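Local coordinates for protein cytochrome P450 RhF (PDB 6RO8) that probably acts as a heme-dependent monooxygenase, this chain being the heme domain of a longer protein that also carries predicted flavin and iron-sulfur reductase modules, at residues Ala45-Arg50 and Asn357-Asp362; Ile171-Ala176 and Asp185-Leu190; Arg322-Glu327 and Val333-Gly338. One frame throughout, in Å; residues are numbered along the deposited sequence.

Contact 1 (Ala45-Arg50 and Asn357-Asp362)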
loop_
_atom_site.group_PDB
_atom_site.type_symbol
_atom_site.label_atom_id
_atom_site.label_comp_id
_atom_site.label_asym_id
_atom_site.label_seq_id
_atom_site.Cartn_x
_atom_site.Cartn_y
_atom_site.Cartn_z
ATOM N N ALA A 45 18.256 -2.705 4.972
ATOM C CA ALA A 45 19.117 -2.679 3.800
ATOM C C ALA A 45 19.616 -1.274 3.486
ATOM O O ALA A 45 20.660 -1.126 2.845
ATOM C CB ALA A 45 18.368 -3.274 2.603
ATOM N N LEU A 46 18.908 -0.240 3.931
ATOM C CA LEU A 46 19.289 1.137 3.645
ATOM C C LEU A 46 19.928 1.815 4.851
ATOM O O LEU A 46 20.183 3.024 4.825
ATOM C CB LEU A 46 18.071 1.918 3.141
ATOM C CG LEU A 46 17.704 1.366 1.747
ATOM C CD1 LEU A 46 16.268 1.660 1.307
ATOM C CD2 LEU A 46 18.733 1.805 0.681
ATOM N N LYS A 47 20.220 1.046 5.898
ATOM C CA LYS A 47 20.729 1.635 7.128
ATOM C C LYS A 47 22.076 2.339 6.914
ATOM O O LYS A 47 22.242 3.502 7.309
ATOM C CB LYS A 47 20.826 0.562 8.209
ATOM C CG LYS A 47 21.010 1.160 9.585
ATOM C CD LYS A 47 20.580 0.194 10.657
ATOM C CE LYS A 47 20.467 0.895 11.984
ATOM N NZ LYS A 47 20.286 -0.100 13.071
ATOM N N GLU A 48 23.055 1.657 6.302
ATOM C CA GLU A 48 24.332 2.314 6.017
ATOM C C GLU A 48 24.118 3.586 5.211
ATOM O O GLU A 48 24.813 4.592 5.413
ATOM C CB GLU A 48 25.271 1.392 5.234
ATOM C CG GLU A 48 25.497 -0.014 5.753
ATOM C CD GLU A 48 26.034 -0.939 4.648
ATOM O OE1 GLU A 48 25.259 -1.319 3.731
ATOM O OE2 GLU A 48 27.243 -1.261 4.678
ATOM N N PHE A 49 23.162 3.552 4.279
ATOM C CA PHE A 49 22.927 4.705 3.416
ATOM C C PHE A 49 22.300 5.864 4.183
ATOM O O PHE A 49 22.671 7.023 3.963
ATOM C CB PHE A 49 22.063 4.297 2.223
ATOM C CG PHE A 49 22.749 3.347 1.280
ATOM C CD1 PHE A 49 23.605 3.826 0.298
ATOM C CD2 PHE A 49 22.545 1.977 1.384
ATOM C CE1 PHE A 49 24.237 2.953 -0.577
ATOM C CE2 PHE A 49 23.179 1.093 0.507
ATOM C CZ PHE A 49 24.027 1.580 -0.471
ATOM N N ARG A 50 21.345 5.583 5.084
ATOM C CA ARG A 50 20.876 6.641 5.972
ATOM C C ARG A 50 22.050 7.313 6.663
ATOM O O ARG A 50 22.069 8.540 6.822
ATOM C CB ARG A 50 19.883 6.101 7.015
ATOM C CG ARG A 50 18.558 5.667 6.434
ATOM C CD ARG A 50 17.439 5.574 7.476
ATOM N NE ARG A 50 17.633 4.530 8.484
ATOM C CZ ARG A 50 17.469 3.231 8.267
ATOM N NH1 ARG A 50 17.135 2.806 7.064
ATOM N NH2 ARG A 50 17.645 2.357 9.254
ATOM N N ASN A 357 15.609 5.314 18.871
ATOM C CA ASN A 357 15.577 3.858 18.810
ATOM C C ASN A 357 14.578 3.404 17.759
ATOM O O ASN A 357 13.582 2.735 18.048
ATOM C CB ASN A 357 15.268 3.266 20.175
ATOM C CG ASN A 357 16.451 3.357 21.106
ATOM O OD1 ASN A 357 16.505 4.221 21.978
ATOM N ND2 ASN A 357 17.433 2.487 20.894
ATOM N N ALA A 358 14.877 3.815 16.519
ATOM C CA ALA A 358 13.925 3.705 15.421
ATOM C C ALA A 358 13.607 2.264 15.084
ATOM O O ALA A 358 12.497 1.968 14.633
ATOM C CB ALA A 358 14.467 4.414 14.181
ATOM N N ASP A 359 14.553 1.357 15.272
ATOM C CA ASP A 359 14.263 -0.022 14.902
ATOM C C ASP A 359 13.463 -0.761 15.964
ATOM O O ASP A 359 13.067 -1.909 15.736
ATOM C CB ASP A 359 15.558 -0.764 14.591
ATOM C CG ASP A 359 16.338 -0.096 13.498
ATOM O OD1 ASP A 359 15.703 0.439 12.570
ATOM O OD2 ASP A 359 17.578 -0.093 13.564
ATOM N N GLU A 360 13.186 -0.124 17.095
ATOM C CA GLU A 360 12.474 -0.761 18.187
ATOM C C GLU A 360 10.970 -0.501 18.110
ATOM O O GLU A 360 10.515 0.554 17.659
ATOM C CB GLU A 360 13.042 -0.286 19.521
ATOM C CG GLU A 360 14.379 -0.936 19.839
ATOM C CD GLU A 360 15.117 -0.252 20.980
ATOM O OE1 GLU A 360 16.363 -0.355 21.040
ATOM O OE2 GLU A 360 14.451 0.382 21.822
ATOM N N LEU A 361 10.203 -1.497 18.547
ATOM C CA LEU A 361 8.743 -1.430 18.563
ATOM C C LEU A 361 8.311 -0.889 19.920
ATOM O O LEU A 361 8.185 -1.628 20.892
ATOM C CB LEU A 361 8.133 -2.799 18.294
ATOM C CG LEU A 361 6.613 -2.863 18.452
ATOM C CD1 LEU A 361 5.915 -2.474 17.140
ATOM C CD2 LEU A 361 6.171 -4.246 18.911
ATOM N N ASP A 362 8.084 0.420 19.978
ATOM C CA ASP A 362 7.633 1.113 21.176
ATOM C C ASP A 362 6.181 1.535 20.944
ATOM O O ASP A 362 5.912 2.470 20.187
ATOM C CB ASP A 362 8.540 2.306 21.458
ATOM C CG ASP A 362 8.001 3.209 22.550
ATOM O OD1 ASP A 362 7.115 2.756 23.303
ATOM O OD2 ASP A 362 8.458 4.372 22.650
#
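A salt bridge joins Lys47, in the first turn of helix 47-52 near the N terminus, to Asp359 in the long loop between helices 345-349 and 384-401, the meander region of the P450 fold. The two side chains come from opposite directions. Lys47 is stretched out, its CG anti to the backbone N (chi1 -166°), and this reach, met by the aspartate from the other side, spans the 10.2 Å between the CA atoms of Lys47 and Asp359. At the end of it NZ lies 2.8 Å from Asp359 OD2, nearly in line with the bond from CG to that oxygen, and Lys47 CE follows at 3.4 Å from OD2. The other carboxylate oxygen, OD1, is hydrogen-bonded to His350. Arg50 NH2 stays 4.3 Å from Asp359 OD1, too far for a salt bridge; its guanidinium has a face against Lys47 CA and is held by Ala43 O and Ser347. Asp359 sits in a type I turn from Asn357 to Glu360, whose backbone is tied to Arg312 and His313 of helix 303-314. With one oxygen engaged by Lys47, the other by His350, and Arg50 nearby, Asp359 is probably kept as the carboxylate.

Contact 2 (Ile171-Ala176 and Asp185-Leu190)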
loop_
_atom_site.group_PDB
_atom_site.type_symbol
_atom_site.label_atom_id
_atom_site.label_comp_id
_atom_site.label_asym_id
_atom_site.label_seq_id
_atom_site.Cartn_x
_atom_site.Cartn_y
_atom_site.Cartn_z
ATOM N N ILE A 171 -11.455 -10.173 4.400
ATOM C CA ILE A 171 -12.281 -9.139 5.020
ATOM C C ILE A 171 -11.962 -7.761 4.437
ATOM O O ILE A 171 -12.894 -7.057 4.025
ATOM C CB ILE A 171 -12.146 -9.169 6.551
ATOM C CG1 ILE A 171 -13.018 -10.293 7.115
ATOM C CG2 ILE A 171 -12.546 -7.834 7.161
ATOM C CD1 ILE A 171 -12.871 -10.502 8.612
ATOM N N PRO A 172 -10.692 -7.321 4.368
ATOM C CA PRO A 172 -10.429 -6.018 3.736
ATOM C C PRO A 172 -10.979 -5.937 2.332
ATOM O O PRO A 172 -11.513 -4.889 1.946
ATOM C CB PRO A 172 -8.898 -5.917 3.751
ATOM C CG PRO A 172 -8.493 -6.805 4.839
ATOM C CD PRO A 172 -9.436 -7.959 4.782
ATOM N N LEU A 173 -10.881 -7.034 1.567
ATOM C CA LEU A 173 -11.482 -7.083 0.239
ATOM C C LEU A 173 -12.981 -6.808 0.306
ATOM O O LEU A 173 -13.489 -5.908 -0.372
ATOM C CB LEU A 173 -11.218 -8.441 -0.403
ATOM C CG LEU A 173 -11.878 -8.608 -1.780
ATOM C CD1 LEU A 173 -11.434 -7.483 -2.720
ATOM C CD2 LEU A 173 -11.579 -9.974 -2.412
ATOM N N MET A 174 -13.703 -7.566 1.137
ATOM C CA MET A 174 -15.143 -7.373 1.257
ATOM C C MET A 174 -15.490 -5.955 1.690
ATOM O O MET A 174 -16.410 -5.334 1.143
ATOM C CB MET A 174 -15.714 -8.366 2.252
ATOM C CG MET A 174 -16.149 -9.650 1.649
ATOM S SD MET A 174 -16.521 -10.701 3.043
ATOM C CE MET A 174 -14.949 -11.527 3.273
ATOM N N VAL A 175 -14.788 -5.439 2.694
ATOM C CA VAL A 175 -15.017 -4.069 3.135
ATOM C C VAL A 175 -14.850 -3.109 1.956
ATOM O O VAL A 175 -15.711 -2.247 1.699
ATOM C CB VAL A 175 -14.073 -3.739 4.309
ATOM C CG1 VAL A 175 -14.108 -2.270 4.650
ATOM C CG2 VAL A 175 -14.447 -4.604 5.535
ATOM N N ALA A 176 -13.771 -3.294 1.181
ATOM C CA ALA A 176 -13.508 -2.425 0.034
ATOM C C ALA A 176 -14.664 -2.442 -0.961
ATOM O O ALA A 176 -15.228 -1.392 -1.297
ATOM C CB ALA A 176 -12.205 -2.841 -0.650
ATOM N N ASP A 185 -18.224 -10.652 -6.240
ATOM C CA ASP A 185 -18.395 -11.962 -6.851
ATOM C C ASP A 185 -17.148 -12.781 -6.566
ATOM O O ASP A 185 -16.674 -12.784 -5.426
ATOM C CB ASP A 185 -18.692 -11.880 -8.353
ATOM C CG ASP A 185 -17.760 -10.966 -9.097
ATOM O OD1 ASP A 185 -16.998 -10.228 -8.445
ATOM O OD2 ASP A 185 -17.807 -10.990 -10.345
ATOM N N ASP A 186 -16.612 -13.481 -7.568
ATOM C CA ASP A 186 -15.489 -14.381 -7.325
ATOM C C ASP A 186 -14.346 -13.634 -6.649
ATOM O O ASP A 186 -13.733 -12.743 -7.241
ATOM C CB ASP A 186 -15.028 -15.042 -8.621
ATOM C CG ASP A 186 -14.279 -16.346 -8.374
ATOM O OD1 ASP A 186 -13.881 -16.599 -7.215
ATOM O OD2 ASP A 186 -14.079 -17.114 -9.346
ATOM N N MET A 187 -14.084 -13.972 -5.389
ATOM C CA MET A 187 -13.086 -13.246 -4.626
ATOM C C MET A 187 -11.693 -13.789 -4.863
ATOM O O MET A 187 -10.719 -13.031 -4.786
ATOM C CB MET A 187 -13.428 -13.308 -3.147
ATOM C CG MET A 187 -14.827 -12.848 -2.888
ATOM S SD MET A 187 -14.840 -11.218 -2.155
ATOM C CE MET A 187 -14.146 -11.633 -0.555
ATOM N N GLN A 188 -11.571 -15.088 -5.135
ATOM C CA GLN A 188 -10.280 -15.591 -5.571
ATOM C C GLN A 188 -9.910 -15.006 -6.928
ATOM O O GLN A 188 -8.727 -14.753 -7.194
ATOM C CB GLN A 188 -10.285 -17.122 -5.599
ATOM C CG GLN A 188 -10.046 -17.779 -4.223
ATOM C CD GLN A 188 -8.696 -17.408 -3.580
ATOM O OE1 GLN A 188 -7.750 -17.002 -4.268
ATOM N NE2 GLN A 188 -8.607 -17.553 -2.255
ATOM N N GLU A 189 -10.906 -14.741 -7.778
ATOM C CA GLU A 189 -10.637 -14.088 -9.055
ATOM C C GLU A 189 -10.266 -12.624 -8.853
ATOM O O GLU A 189 -9.322 -12.117 -9.472
ATOM C CB GLU A 189 -11.848 -14.215 -9.971
ATOM C CG GLU A 189 -11.511 -14.198 -11.452
ATOM C CD GLU A 189 -10.704 -15.413 -11.902
ATOM O OE1 GLU A 189 -10.624 -16.410 -11.143
ATOM O OE2 GLU A 189 -10.148 -15.368 -13.023
ATOM N N LEU A 190 -11.010 -11.923 -7.996
ATOM C CA LEU A 190 -10.626 -10.565 -7.638
ATOM C C LEU A 190 -9.227 -10.541 -7.060
ATOM O O LEU A 190 -8.447 -9.616 -7.325
ATOM C CB LEU A 190 -11.611 -9.985 -6.635
ATOM C CG LEU A 190 -12.813 -9.339 -7.306
ATOM C CD1 LEU A 190 -13.996 -9.334 -6.363
ATOM C CD2 LEU A 190 -12.436 -7.947 -7.713
#
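No ring, amide or carboxylate enters the contact of Leu173 and Met174 with Met187 and Leu190; there are no faces or edges to match, and flexible chains of carbon and sulfur do all the touching. Leu173 and Met187 run antiparallel, side by side. The branch that touches is Leu173 CD2, 3.5 Å from Met187 SD and 3.6 Å from Met187 CE, while Leu173 CG is about 4.0 Å from the same sulfur. Leu173 reaches there with CG anti to its own N (chi1 177°), which sends the isopropyl end out from helix 170-179. Met187 is folded rather than extended, bent at chi2 (-106°) and again at chi3, and the double bend turns its methyl group back over Met174. That second methionine crosses it at about a right angle: Met174 CG is 3.6 Å from Met187 CE, and the two CE methyls are 3.9 Å apart. One turn further along its helix, Leu190 adds CB at 4.2 Å from Leu173 CD2.

The two segments belong to consecutive helices, 170-179 and 187-202, which correspond to helices E and F of the P450 fold, and Asp186 is the N-cap of the second. Met187 also touches Glu170 and Leu177, so that the side chains it meets on helix 170-179 follow an i, i+3, i+4, i+7 stripe. Ile171, Pro172 and Val175 face elsewhere, packing on helices 134-155 and 384-401 in the helical core. Leu173 further touches His272, in the short break between helices 257-270 and 273-288, and its side chain is about 11 Å from the heme. No hydrogen bond crosses between the segments.

Contact 3 (Arg322-Glu327 and Val333-Gly338). With HEM (protoporphyrin IX containing Fe), chain B.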
loop_
_atom_site.group_PDB
_atom_site.type_symbol
_atom_site.label_atom_id
_atom_site.label_comp_id
_atom_site.label_asym_id
_atom_site.label_seq_id
_atom_site.Cartn_x
_atom_site.Cartn_y
_atom_site.Cartn_z
ATOM N N ARG A 322 8.308 9.230 -7.213
ATOM C CA ARG A 322 8.083 10.567 -7.732
ATOM C C ARG A 322 8.882 10.720 -9.014
ATOM O O ARG A 322 9.863 10.005 -9.243
ATOM C CB ARG A 322 8.487 11.656 -6.716
ATOM C CG ARG A 322 7.514 11.833 -5.572
ATOM C CD ARG A 322 6.130 12.120 -6.110
ATOM N NE ARG A 322 5.183 12.484 -5.057
ATOM C CZ ARG A 322 4.218 11.687 -4.603
ATOM N NH1 ARG A 322 4.078 10.467 -5.101
ATOM N NH2 ARG A 322 3.390 12.116 -3.663
ATOM N N GLN A 323 8.458 11.654 -9.860
ATOM C CA GLN A 323 9.215 12.019 -11.051
ATOM C C GLN A 323 9.496 13.507 -11.025
ATOM O O GLN A 323 8.631 14.301 -10.654
ATOM C CB GLN A 323 8.489 11.671 -12.345
ATOM C CG GLN A 323 9.458 11.599 -13.514
ATOM C CD GLN A 323 8.845 11.061 -14.781
ATOM O OE1 GLN A 323 8.471 9.892 -14.858
ATOM N NE2 GLN A 323 8.751 11.911 -15.795
ATOM N N VAL A 324 10.703 13.872 -11.412
ATOM C CA VAL A 324 11.164 15.253 -11.346
ATOM C C VAL A 324 10.773 15.974 -12.638
ATOM O O VAL A 324 11.002 15.470 -13.751
ATOM C CB VAL A 324 12.681 15.296 -11.097
ATOM C CG1 VAL A 324 13.215 16.719 -11.119
ATOM C CG2 VAL A 324 13.003 14.602 -9.769
ATOM N N THR A 325 10.165 17.155 -12.487
ATOM C CA THR A 325 9.597 17.910 -13.597
ATOM C C THR A 325 10.445 19.105 -14.017
ATOM O O THR A 325 10.369 19.525 -15.176
ATOM C CB THR A 325 8.196 18.399 -13.226
ATOM O OG1 THR A 325 8.268 19.112 -11.984
ATOM C CG2 THR A 325 7.234 17.218 -13.074
ATOM N N THR A 326 11.218 19.686 -13.100
ATOM C CA THR A 326 12.229 20.680 -13.435
ATOM C C THR A 326 13.456 20.384 -12.593
ATOM O O THR A 326 13.354 19.745 -11.548
ATOM C CB THR A 326 11.749 22.115 -13.175
ATOM O OG1 THR A 326 12.758 23.053 -13.605
ATOM C CG2 THR A 326 11.459 22.306 -11.693
ATOM N N GLU A 327 14.627 20.837 -13.038
ATOM C CA GLU A 327 15.785 20.542 -12.210
ATOM C C GLU A 327 15.616 21.200 -10.845
ATOM O O GLU A 327 14.923 22.210 -10.686
ATOM C CB GLU A 327 17.112 20.944 -12.864
ATOM C CG GLU A 327 17.130 22.094 -13.824
ATOM C CD GLU A 327 18.560 22.394 -14.287
ATOM O OE1 GLU A 327 18.750 23.227 -15.199
ATOM O OE2 GLU A 327 19.499 21.773 -13.729
ATOM N N VAL A 333 21.979 17.268 -3.616
ATOM C CA VAL A 333 21.938 16.417 -4.804
ATOM C C VAL A 333 20.986 17.058 -5.810
ATOM O O VAL A 333 19.825 17.322 -5.476
ATOM C CB VAL A 333 21.488 14.990 -4.449
ATOM C CG1 VAL A 333 21.570 14.052 -5.665
ATOM C CG2 VAL A 333 22.315 14.466 -3.297
ATOM N N LYS A 334 21.463 17.302 -7.035
ATOM C CA LYS A 334 20.627 17.940 -8.049
ATOM C C LYS A 334 19.972 16.881 -8.928
ATOM O O LYS A 334 20.594 15.870 -9.265
ATOM C CB LYS A 334 21.443 18.935 -8.905
ATOM C CG LYS A 334 20.604 20.180 -9.322
ATOM C CD LYS A 334 21.363 21.532 -9.427
ATOM C CE LYS A 334 20.452 22.725 -9.012
ATOM N NZ LYS A 334 19.239 22.960 -9.877
ATOM N N PHE A 335 18.702 17.105 -9.262
ATOM C CA PHE A 335 17.904 16.183 -10.067
ATOM C C PHE A 335 17.575 16.821 -11.409
ATOM O O PHE A 335 17.220 18.001 -11.469
ATOM C CB PHE A 335 16.591 15.797 -9.364
ATOM C CG PHE A 335 16.772 15.103 -8.042
ATOM C CD1 PHE A 335 17.606 13.996 -7.916
ATOM C CD2 PHE A 335 16.067 15.541 -6.933
ATOM C CE1 PHE A 335 17.758 13.365 -6.697
ATOM C CE2 PHE A 335 16.202 14.911 -5.714
ATOM C CZ PHE A 335 17.050 13.821 -5.592
ATOM N N ARG A 336 17.654 16.033 -12.477
ATOM C CA ARG A 336 17.290 16.526 -13.799
ATOM C C ARG A 336 15.818 16.251 -14.058
ATOM O O ARG A 336 15.269 15.246 -13.591
ATOM C CB ARG A 336 18.156 15.868 -14.881
ATOM C CG ARG A 336 17.747 16.153 -16.356
ATOM C CD ARG A 336 17.611 17.658 -16.712
ATOM N NE ARG A 336 16.410 17.938 -17.514
ATOM C CZ ARG A 336 16.315 17.812 -18.840
ATOM N NH1 ARG A 336 17.365 17.435 -19.564
ATOM N NH2 ARG A 336 15.165 18.087 -19.453
ATOM N N LYS A 337 15.174 17.179 -14.756
ATOM C CA LYS A 337 13.837 16.969 -15.294
ATOM C C LYS A 337 13.732 15.577 -15.897
ATOM O O LYS A 337 14.494 15.220 -16.803
ATOM C CB LYS A 337 13.549 18.039 -16.350
ATOM C CG LYS A 337 12.238 17.946 -17.114
ATOM C CD LYS A 337 12.020 19.286 -17.821
ATOM C CE LYS A 337 11.116 19.176 -19.029
ATOM N NZ LYS A 337 10.314 17.936 -18.942
ATOM N N GLY A 338 12.823 14.765 -15.355
ATOM C CA GLY A 338 12.665 13.394 -15.792
ATOM C C GLY A 338 13.337 12.349 -14.919
ATOM O O GLY A 338 13.122 11.151 -15.151
HETATM C CHA HEM B . -2.799 7.431 -1.398
HETATM C CHB HEM B . -0.814 4.047 1.482
HETATM C CHC HEM B . -5.193 2.091 2.365
HETATM C CHD HEM B . -7.053 5.188 -0.884
HETATM C C1A HEM B . -1.865 6.684 -0.714
HETATM C C2A HEM B . -0.424 6.868 -0.715
HETATM C C3A HEM B . 0.116 5.943 0.071
HETATM C C4A HEM B . -0.950 5.115 0.609
HETATM C CMA HEM B . 1.627 5.794 0.346
HETATM C CAA HEM B . 0.360 7.958 -1.480
HETATM C CBA HEM B . 0.649 9.071 -0.492
HETATM C CGA HEM B . 1.339 10.233 -1.152
HETATM O O1A HEM B . 1.623 10.160 -2.373
HETATM O O2A HEM B . 1.598 11.234 -0.443
HETATM C C1B HEM B . -1.821 3.291 2.035
HETATM C C2B HEM B . -1.660 2.330 3.110
HETATM C C3B HEM B . -2.873 1.773 3.347
HETATM C C4B HEM B . -3.836 2.374 2.434
HETATM C CMB HEM B . -0.302 2.043 3.805
HETATM C CAB HEM B . -3.290 0.714 4.394
HETATM C CBB HEM B . -2.535 0.291 5.408
HETATM C C1C HEM B . -6.091 2.755 1.560
HETATM C C2C HEM B . -7.517 2.511 1.430
HETATM C C3C HEM B . -8.006 3.390 0.524
HETATM C C4C HEM B . -6.917 4.203 0.062
HETATM C CMC HEM B . -8.281 1.429 2.225
HETATM C CAC HEM B . -9.440 3.617 -0.027
HETATM C CBC HEM B . -10.482 2.868 0.340
HETATM C C1D HEM B . -6.078 6.046 -1.329
HETATM C C2D HEM B . -6.259 7.093 -2.307
HETATM C C3D HEM B . -5.097 7.721 -2.446
HETATM C C4D HEM B . -4.124 7.094 -1.559
HETATM C CMD HEM B . -7.558 7.433 -3.068
HETATM C CAD HEM B . -4.856 8.895 -3.422
HETATM C CBD HEM B . -5.177 10.243 -2.793
HETATM C CGD HEM B . -4.499 11.333 -3.591
HETATM O O1D HEM B . -3.833 11.006 -4.595
HETATM O O2D HEM B . -4.607 12.532 -3.231
HETATM N NA HEM B . -2.141 5.599 0.091
HETATM N NB HEM B . -3.154 3.290 1.652
HETATM N NC HEM B . -5.770 3.794 0.703
HETATM N ND HEM B . -4.763 6.078 -0.891
HETATM FE FE HEM B . -3.989 4.677 0.401
HETATM O O HOH W 1 -3.580 3.402 -1.471
#
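With chi1 at 176°, Val324 sets CG1 beside Arg336 O, 3.5 Å away, and directs CG2 at Phe335 CB, 3.8 Å away. Phe335, its CG anti to the carbonyl carbon (chi1 -61°), crosses the valine at about a right angle and carries its ring onward to an edge-to-face stack with Trp64. Close to this apolar patch the backbones join: Gly338 N donates to Val324 O at a modelled 2.5 Å, a shortness that means little at this resolution. The positive phi of Gly338 suits the turn made with Lys337, whose aliphatic chain runs alongside Thr325 O. Residues 322-327 lead into the small hairpin of strands 328-330 and 333-335, and 333-338 hold its second strand; the hairpin is inserted between the antiparallel neighbours 320-324 and 340-343 of the main P450 sheet, and backbone bonds from Arg322 to Leu341 and from Val324 to Asp339 continue the pairing. At the outer end Glu327 OE2 and Lys334 NZ remain 4.0 Å apart, beyond a salt bridge. At the inner end Arg322, bent at chi2, points its guanidinium edge at a heme propionate, and NH2 donates to HEM O1A at 2.9 Å in a nearly straight bond (165°). His379 and Arg126 also hydrogen-bond the heme.

In the fold
From the N terminus, the chain opens contact 1 at helix 47-52 and closes it only at residues 357-362, tying that helix to the loop before helix 384-401 and enclosing the other two contacts in a loop of 306 residues. Within it contact 2 comes first, joining two consecutive helices across eight residues, the end of helix 170-179 and the connection toward helix 187-202. Contact 3 follows in series, closing five residues and joining the small hairpin to strand 320-324 of the main sheet. Nothing crosses. Contact 2 lies across the chain's centre from both others, about 39 Å from contact 3 between centres. Contacts 1 and 3 come within about 10 Å at their nearest atoms.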